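Local coordinates for cellulose binding protein (Clavibacter michiganensis subsp. michiganensis, PDB 4JCW) that forms the expansin-like, cello-oligosaccharide-binding part of a longer protein that probably hydrolyses internal beta-1,4-glucosidic bonds of cellulose, at residues N22-A27 against T151-W156; Y34-S39 against V65-H70. All coordinates share one frame; numbering follows the deposited sequence. Where two conformers were deposited one is given.

Contact 1 joins the two domains of this expansin module, tying a loop that precedes strand 34-37 to a loop of the expansin C-terminal domain, whereas contact 2 pairs strands 34-37 and 59-68 within the double-psi beta-barrel domain. In chain order the segments run 22-27, 34-39, 65-70 and 151-156, so both halves of contact 2 fall between the halves of contact 1. Their centres lie about 12 Å apart, and they are tied directly by a probable backbone hydrogen bond from Cys-23 N to Ala-66 O. Both touch the glucose unit of chain B, part of a sugar chain that spans the two domains: one binding surface is thus assembled from separate folds.

Contact 1 (N22-A27 against T151-W156); sequences NCSMPA and TDYGYW. With BGC (beta-D-glucopyranose), chain C; BGC (beta-D-glucopyranose), chain B; BGC (beta-D-glucopyranose), chain D; BGC (beta-D-glucopyranose), chain E.
Ser-24 and Tyr-153 meet at the junction between the double-psi beta-barrel domain and the expansin C-terminal domain, where two loops pack together along the bound sugar chain. The serine hydroxyl OG donates to Tyr-153 O at 2.7 Å, approaching in the carbonyl plane with a C=O...OG angle of 148°. This bond matters because Tyr-153 O also lies 3.3 Å from two other acceptors, Asn-22 O and Cys-23 O; the proton of Ser-24 probably offsets that crowding of carbonyl oxygens. Weaker contacts run the other way: Tyr-153 CA offers its hydrogen to Asn-22 O at 3.1 Å, and the CA-H of Gly-154 points almost straight at Cys-23 O.

The aromatic ring of Tyr-153 turns away from the loop 22-27 toward the ligand. With chi1 at 60°, CG sits between the backbone N and the carbonyl carbon, which swings the ring beneath the glucose of chain C, whose C5 stands 3.4 Å above the ring plane over its centre in a CH-pi stack. Against the opposite face, offset toward the rim, rests Thr-151 OG1, itself fixed in an ST turn by Tyr-153 N. Asn-22 lines the same sugar chain farther along, its CB and CG touching O4 of the glucose of chain B, while a disulfide to Cys-48 holds the neighbouring Cys-23. On the C-terminal-domain side, Ser-24 CB sits at the edge of the Tyr-155 ring, near its plane, 4.0 Å from Tyr-155 CE2.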
loop_
_atom_site.group_PDB
_atom_site.type_symbol
_atom_site.label_atom_id
_atom_site.label_comp_id
_atom_site.label_asym_id
_atom_site.label_seq_id
_atom_site.Cartn_x
_atom_site.Cartn_y
_atom_site.Cartn_z
ATOM N N ASN A 22 0.973 -7.131 -6.683
ATOM C CA ASN A 22 -0.247 -6.565 -6.153
ATOM C C ASN A 22 -0.666 -7.290 -4.871
ATOM O O ASN A 22 -1.335 -6.708 -4.031
ATOM C CB ASN A 22 -1.346 -6.637 -7.210
ATOM C CG ASN A 22 -2.425 -5.600 -7.015
ATOM O OD1 ASN A 22 -2.667 -5.114 -5.899
ATOM N ND2 ASN A 22 -3.089 -5.251 -8.103
ATOM N N CYS A 23 -0.233 -8.545 -4.718
ATOM C CA CYS A 23 -0.490 -9.331 -3.500
ATOM C C CYS A 23 0.360 -8.898 -2.312
ATOM O O CYS A 23 0.166 -9.393 -1.196
ATOM C CB CYS A 23 -0.275 -10.835 -3.762
ATOM S SG CYS A 23 -1.394 -11.509 -4.977
ATOM N N SER A 24 1.291 -7.976 -2.567
ATOM C CA SER A 24 2.210 -7.468 -1.543
ATOM C C SER A 24 2.953 -8.578 -0.793
ATOM O O SER A 24 3.012 -8.563 0.441
ATOM C CB SER A 24 1.476 -6.586 -0.523
ATOM O OG SER A 24 0.666 -5.605 -1.149
ATOM N N MET A 25 3.513 -9.531 -1.535
ATOM C CA MET A 25 4.271 -10.608 -0.924
ATOM C C MET A 25 5.494 -10.041 -0.210
ATOM O O MET A 25 6.078 -9.041 -0.663
ATOM C CB MET A 25 4.677 -11.628 -1.985
ATOM C CG MET A 25 3.503 -12.253 -2.722
ATOM S SD MET A 25 2.567 -13.425 -1.712
ATOM C CE MET A 25 1.241 -12.402 -1.078
ATOM N N PRO A 26 5.886 -10.671 0.909
ATOM C CA PRO A 26 7.055 -10.246 1.695
ATOM C C PRO A 26 8.344 -10.367 0.899
ATOM O O PRO A 26 9.355 -9.766 1.267
ATOM C CB PRO A 26 7.089 -11.253 2.854
ATOM C CG PRO A 26 5.710 -11.813 2.923
ATOM C CD PRO A 26 5.207 -11.830 1.518
ATOM N N ALA A 27 8.310 -11.159 -0.169
ATOM C CA ALA A 27 9.492 -11.399 -0.989
ATOM C C ALA A 27 9.067 -11.917 -2.339
ATOM O O ALA A 27 8.002 -12.511 -2.477
ATOM C CB ALA A 27 10.383 -12.425 -0.329
ATOM N N THR A 151 -8.630 -6.737 1.562
ATOM C CA THR A 151 -8.251 -5.666 0.644
ATOM C C THR A 151 -7.877 -6.267 -0.700
ATOM O O THR A 151 -7.733 -7.488 -0.821
ATOM C CB THR A 151 -7.063 -4.845 1.149
ATOM O OG1 THR A 151 -5.848 -5.600 1.010
ATOM C CG2 THR A 151 -7.255 -4.424 2.594
ATOM N N ASP A 152 -7.715 -5.416 -1.709
ATOM C CA ASP A 152 -7.275 -5.899 -3.011
ATOM C C ASP A 152 -5.747 -5.941 -3.135
ATOM O O ASP A 152 -5.216 -6.104 -4.242
ATOM C CB ASP A 152 -7.887 -5.071 -4.150
ATOM C CG ASP A 152 -7.466 -3.608 -4.114
ATOM O OD1 ASP A 152 -6.489 -3.261 -3.415
ATOM O OD2 ASP A 152 -8.121 -2.805 -4.803
ATOM N N TYR A 153 -5.044 -5.776 -2.013
ATOM C CA TYR A 153 -3.570 -5.798 -2.036
ATOM C C TYR A 153 -2.937 -6.843 -1.101
ATOM O O TYR A 153 -1.762 -6.746 -0.750
ATOM C CB TYR A 153 -2.974 -4.403 -1.809
ATOM C CG TYR A 153 -3.345 -3.767 -0.486
ATOM C CD1 TYR A 153 -2.507 -3.873 0.625
ATOM C CD2 TYR A 153 -4.529 -3.059 -0.346
ATOM C CE1 TYR A 153 -2.853 -3.288 1.846
ATOM C CE2 TYR A 153 -4.868 -2.448 0.857
ATOM C CZ TYR A 153 -4.036 -2.574 1.947
ATOM O OH TYR A 153 -4.401 -1.972 3.135
ATOM N N GLY A 154 -3.727 -7.834 -0.689
ATOM C CA GLY A 154 -3.164 -9.005 -0.034
ATOM C C GLY A 154 -3.190 -8.965 1.485
ATOM O O GLY A 154 -2.628 -9.839 2.135
ATOM N N TYR A 155 -3.837 -7.949 2.050
ATOM C CA TYR A 155 -3.970 -7.837 3.497
ATOM C C TYR A 155 -5.427 -7.944 3.915
ATOM O O TYR A 155 -6.330 -7.883 3.078
ATOM C CB TYR A 155 -3.404 -6.496 3.989
ATOM C CG TYR A 155 -1.909 -6.519 4.209
ATOM C CD1 TYR A 155 -1.381 -6.680 5.485
ATOM C CD2 TYR A 155 -1.020 -6.391 3.140
ATOM C CE1 TYR A 155 -0.024 -6.693 5.692
ATOM C CE2 TYR A 155 0.353 -6.409 3.342
ATOM C CZ TYR A 155 0.840 -6.560 4.624
ATOM O OH TYR A 155 2.189 -6.588 4.857
ATOM N N TRP A 156 -5.644 -8.107 5.219
ATOM C CA TRP A 156 -6.977 -8.054 5.799
ATOM C C TRP A 156 -6.947 -6.951 6.835
ATOM O O TRP A 156 -6.034 -6.903 7.649
ATOM C CB TRP A 156 -7.312 -9.380 6.474
ATOM C CG TRP A 156 -7.436 -10.518 5.498
ATOM C CD1 TRP A 156 -6.423 -11.200 4.895
ATOM C CD2 TRP A 156 -8.654 -11.091 5.011
ATOM N NE1 TRP A 156 -6.932 -12.165 4.061
ATOM C CE2 TRP A 156 -8.302 -12.114 4.111
ATOM C CE3 TRP A 156 -10.008 -10.826 5.240
ATOM C CZ2 TRP A 156 -9.253 -12.884 3.455
ATOM C CZ3 TRP A 156 -10.956 -11.596 4.588
ATOM C CH2 TRP A 156 -10.571 -12.613 3.706
HETATM C C2 BGC C . 0.351 -0.239 -0.625
HETATM C C3 BGC C . -0.505 -0.254 0.632
HETATM C C4 BGC C . -1.814 0.429 0.322
HETATM C C5 BGC C . -2.532 -0.231 -0.791
HETATM C C6 BGC C . -3.731 0.692 -1.057
HETATM C C1 BGC C . -0.454 -0.999 -1.701
HETATM O O2 BGC C . 1.648 -0.874 -0.423
HETATM O O3 BGC C . 0.201 0.443 1.669
HETATM O O4 BGC C . -2.739 0.492 1.398
HETATM O O5 BGC C . -1.694 -0.270 -1.945
HETATM O O6 BGC C . -4.529 0.227 -2.126
HETATM C C2 BGC B . 2.529 -4.444 -9.957
HETATM C C3 BGC B . 1.590 -4.362 -8.776
HETATM C C4 BGC B . 0.588 -3.229 -9.063
HETATM C C5 BGC B . -0.138 -3.596 -10.316
HETATM C C6 BGC B . -1.047 -2.433 -10.718
HETATM C C1 BGC B . 1.723 -4.742 -11.219
HETATM O O1 BGC B . 2.568 -4.893 -12.366
HETATM O O2 BGC B . 3.480 -5.504 -9.763
HETATM O O3 BGC B . 2.415 -4.046 -7.650
HETATM O O4 BGC B . -0.429 -2.976 -8.045
HETATM O O5 BGC B . 0.765 -3.688 -11.423
HETATM O O6 BGC B . -1.742 -2.727 -11.926
HETATM C C2 BGC D . -1.335 -1.771 -6.241
HETATM C C3 BGC D . -0.967 -0.924 -5.042
HETATM C C4 BGC D . -0.108 -1.730 -4.099
HETATM C C5 BGC D . 1.086 -2.295 -4.825
HETATM C C6 BGC D . 1.742 -3.248 -3.823
HETATM C C1 BGC D . -0.058 -2.195 -6.913
HETATM O O2 BGC D . -2.020 -0.956 -7.210
HETATM O O3 BGC D . -2.203 -0.646 -4.385
HETATM O O4 BGC D . 0.330 -1.012 -2.883
HETATM O O5 BGC D . 0.675 -3.039 -5.997
HETATM O O6 BGC D . 2.887 -3.871 -4.393
HETATM C C2 BGC E . -4.104 1.374 3.038
HETATM C C3 BGC E . -4.250 2.541 3.980
HETATM C C4 BGC E . -3.035 2.580 4.913
HETATM C C5 BGC E . -1.780 2.739 4.079
HETATM C C6 BGC E . -0.564 2.643 5.019
HETATM C C1 BGC E . -2.842 1.586 2.277
HETATM O O2 BGC E . -5.192 1.362 2.094
HETATM O O3 BGC E . -5.465 2.265 4.669
HETATM O O4 BGC E . -3.019 3.659 5.889
HETATM O O5 BGC E . -1.698 1.637 3.161
HETATM O O6 BGC E . -0.515 1.392 5.732
#

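Contact 2 (Y34-S39 against V65-H70); sequences YVAVSS and VADQCH. With BGC (beta-D-glucopyranose), chain B.
This is a parallel strand pairing inside the six-stranded double-psi beta-barrel, joining strand 34-37 to the end of strand 59-68 at an angle of 35° between the short segments, and it shows how a strand pair of the barrel can present a side chain to a ligand. Val-35 bridges Val-65, but Ala-36 faces Asp-67, so the register slips by one residue at a beta bulge. Val-35 O marks the slip: it accepts a nearly straight bond from Ala-66 N at 3.0 Å and a weak one from Asp-67 N. Past the bulge, Val-37 N donates to Asp-67 O at 3.1 Å, and Cys-69 N donates in turn to Val-37 O.

The valines share one face of the sheet. CG1 of Val-35 reaches CG2 of Val-65 at 4.0 Å, and CG2 of Val-37 meets the other branch, CG1, of Val-65 with the side chains at about a right angle. Leu-52 and Leu-77 continue this apolar layer. On the other face Ala-36 CB presses on Asp-67 CB at 3.6 Å. Where the strands give way to loop and helix, the side chain of Gln-68 is extended and Ser-39 OG donates to Gln-68 OE1 at 2.9 Å, while CD of Gln-68 lies over one face of the His-70 ring, toward its rim.

Asp-67 turns the pairing into a binding feature. Its CG lies roughly anti to the backbone N (chi1 -154°), sending the carboxylate out to the sugar, where OD2 accepts from O2 of the chain B glucose at 2.7 Å. OD2 also has a weak bond with Tyr-10 OH. Because OD1 is meanwhile engaged by Asn-22 N and, weakly, by Gln-68 N, the group has partners on both oxygens, which probably restricts its rotation and holds OD2 toward the sugar.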
loop_
_atom_site.group_PDB
_atom_site.type_symbol
_atom_site.label_atom_id
_atom_site.label_comp_id
_atom_site.label_asym_id
_atom_site.label_seq_id
_atom_site.Cartn_x
_atom_site.Cartn_y
_atom_site.Cartn_z
ATOM N N TYR A 34 6.583 -17.090 -10.345
ATOM C CA TYR A 34 5.397 -16.366 -9.930
ATOM C C TYR A 34 4.632 -15.969 -11.167
ATOM O O TYR A 34 5.134 -16.097 -12.286
ATOM C CB TYR A 34 5.770 -15.148 -9.086
ATOM C CG TYR A 34 6.758 -14.208 -9.772
ATOM C CD1 TYR A 34 6.311 -13.229 -10.654
ATOM C CD2 TYR A 34 8.131 -14.285 -9.524
ATOM C CE1 TYR A 34 7.190 -12.363 -11.282
ATOM C CE2 TYR A 34 9.026 -13.391 -10.149
ATOM C CZ TYR A 34 8.546 -12.447 -11.029
ATOM O OH TYR A 34 9.413 -11.574 -11.665
ATOM N N VAL A 35 3.423 -15.470 -10.965
ATOM C CA VAL A 35 2.553 -15.138 -12.073
ATOM C C VAL A 35 1.630 -13.994 -11.688
ATOM O O VAL A 35 1.230 -13.867 -10.531
ATOM C CB VAL A 35 1.717 -16.384 -12.514
ATOM C CG1 VAL A 35 0.731 -16.806 -11.420
ATOM C CG2 VAL A 35 0.978 -16.116 -13.818
ATOM N N ALA A 36 1.338 -13.127 -12.653
ATOM C CA ALA A 36 0.261 -12.156 -12.520
ATOM C C ALA A 36 -0.942 -12.692 -13.268
ATOM O O ALA A 36 -0.795 -13.185 -14.383
ATOM C CB ALA A 36 0.673 -10.822 -13.128
ATOM N N VAL A 37 -2.128 -12.562 -12.682
ATOM C CA VAL A 37 -3.335 -13.070 -13.306
ATOM C C VAL A 37 -4.330 -11.971 -13.643
ATOM O O VAL A 37 -4.241 -10.853 -13.112
ATOM C CB VAL A 37 -4.039 -14.155 -12.433
ATOM C CG1 VAL A 37 -3.145 -15.384 -12.253
ATOM C CG2 VAL A 37 -4.421 -13.567 -11.090
ATOM N N SER A 38 -5.268 -12.312 -14.531
ATOM C CA SER A 38 -6.348 -11.424 -14.949
ATOM C C SER A 38 -7.106 -10.888 -13.743
ATOM O O SER A 38 -7.084 -11.485 -12.670
ATOM C CB SER A 38 -7.321 -12.158 -15.884
ATOM O OG SER A 38 -8.003 -13.231 -15.236
ATOM N N SER A 39 -7.768 -9.753 -13.914
ATOM C CA SER A 39 -8.568 -9.188 -12.821
ATOM C C SER A 39 -9.663 -10.142 -12.281
ATOM O O SER A 39 -9.816 -10.284 -11.061
ATOM C CB SER A 39 -9.144 -7.824 -13.225
ATOM O OG SER A 39 -8.095 -6.911 -13.522
ATOM N N VAL A 65 0.785 -17.259 -7.314
ATOM C CA VAL A 65 0.036 -16.088 -7.724
ATOM C C VAL A 65 0.498 -14.924 -6.858
ATOM O O VAL A 65 0.346 -14.939 -5.629
ATOM C CB VAL A 65 -1.468 -16.285 -7.604
ATOM C CG1 VAL A 65 -2.193 -15.002 -8.005
ATOM C CG2 VAL A 65 -1.912 -17.451 -8.488
ATOM N N ALA A 66 1.072 -13.927 -7.521
ATOM C CA ALA A 66 1.777 -12.843 -6.852
ATOM C C ALA A 66 1.183 -11.478 -7.151
ATOM O O ALA A 66 1.417 -10.522 -6.414
ATOM C CB ALA A 66 3.232 -12.848 -7.272
ATOM N N ASP A 67 0.410 -11.388 -8.227
ATOM C CA ASP A 67 0.194 -10.092 -8.853
ATOM C C ASP A 67 -1.068 -10.105 -9.715
ATOM O O ASP A 67 -1.656 -11.159 -9.971
ATOM C CB ASP A 67 1.430 -9.785 -9.716
ATOM C CG ASP A 67 1.672 -8.298 -9.932
ATOM O OD1 ASP A 67 0.881 -7.445 -9.464
ATOM O OD2 ASP A 67 2.690 -7.976 -10.595
ATOM N N GLN A 68 -1.486 -8.915 -10.132
ATOM C CA GLN A 68 -2.653 -8.749 -10.977
ATOM C C GLN A 68 -2.212 -8.184 -12.323
ATOM O O GLN A 68 -1.476 -7.200 -12.372
ATOM C CB GLN A 68 -3.637 -7.773 -10.327
ATOM C CG GLN A 68 -4.910 -7.577 -11.141
ATOM C CD GLN A 68 -5.915 -6.668 -10.458
ATOM O OE1 GLN A 68 -7.064 -6.582 -10.879
ATOM N NE2 GLN A 68 -5.484 -5.981 -9.409
ATOM N N CYS A 69 -2.670 -8.802 -13.408
ATOM C CA CYS A 69 -2.460 -8.266 -14.751
ATOM C C CYS A 69 -3.780 -7.707 -15.276
ATOM O O CYS A 69 -4.610 -8.453 -15.774
ATOM C CB CYS A 69 -1.937 -9.374 -15.675
ATOM S SG CYS A 69 -1.729 -8.897 -17.414
ATOM N N HIS A 70 -3.983 -6.400 -15.130
ATOM C CA HIS A 70 -5.223 -5.750 -15.567
ATOM C C HIS A 70 -5.530 -5.957 -17.057
ATOM O O HIS A 70 -6.694 -6.079 -17.448
ATOM C CB HIS A 70 -5.191 -4.246 -15.251
ATOM C CG HIS A 70 -5.330 -3.930 -13.794
ATOM N ND1 HIS A 70 -4.265 -3.954 -12.920
ATOM C CD2 HIS A 70 -6.416 -3.596 -13.056
ATOM C CE1 HIS A 70 -4.686 -3.638 -11.707
ATOM N NE2 HIS A 70 -5.987 -3.417 -11.762
HETATM C C2 BGC B . 2.529 -4.444 -9.957
HETATM C C3 BGC B . 1.590 -4.362 -8.776
HETATM C C4 BGC B . 0.588 -3.229 -9.063
HETATM C C5 BGC B . -0.138 -3.596 -10.316
HETATM C C6 BGC B . -1.047 -2.433 -10.718
HETATM C C1 BGC B . 1.723 -4.742 -11.219
HETATM O O1 BGC B . 2.568 -4.893 -12.366
HETATM O O2 BGC B . 3.480 -5.504 -9.763
HETATM O O3 BGC B . 2.415 -4.046 -7.650
HETATM O O4 BGC B . -0.429 -2.976 -8.045
HETATM O O5 BGC B . 0.765 -3.688 -11.423
HETATM O O6 BGC B . -1.742 -2.727 -11.926
HETATM O O HOH W 1 -8.098 -8.514 -16.453
#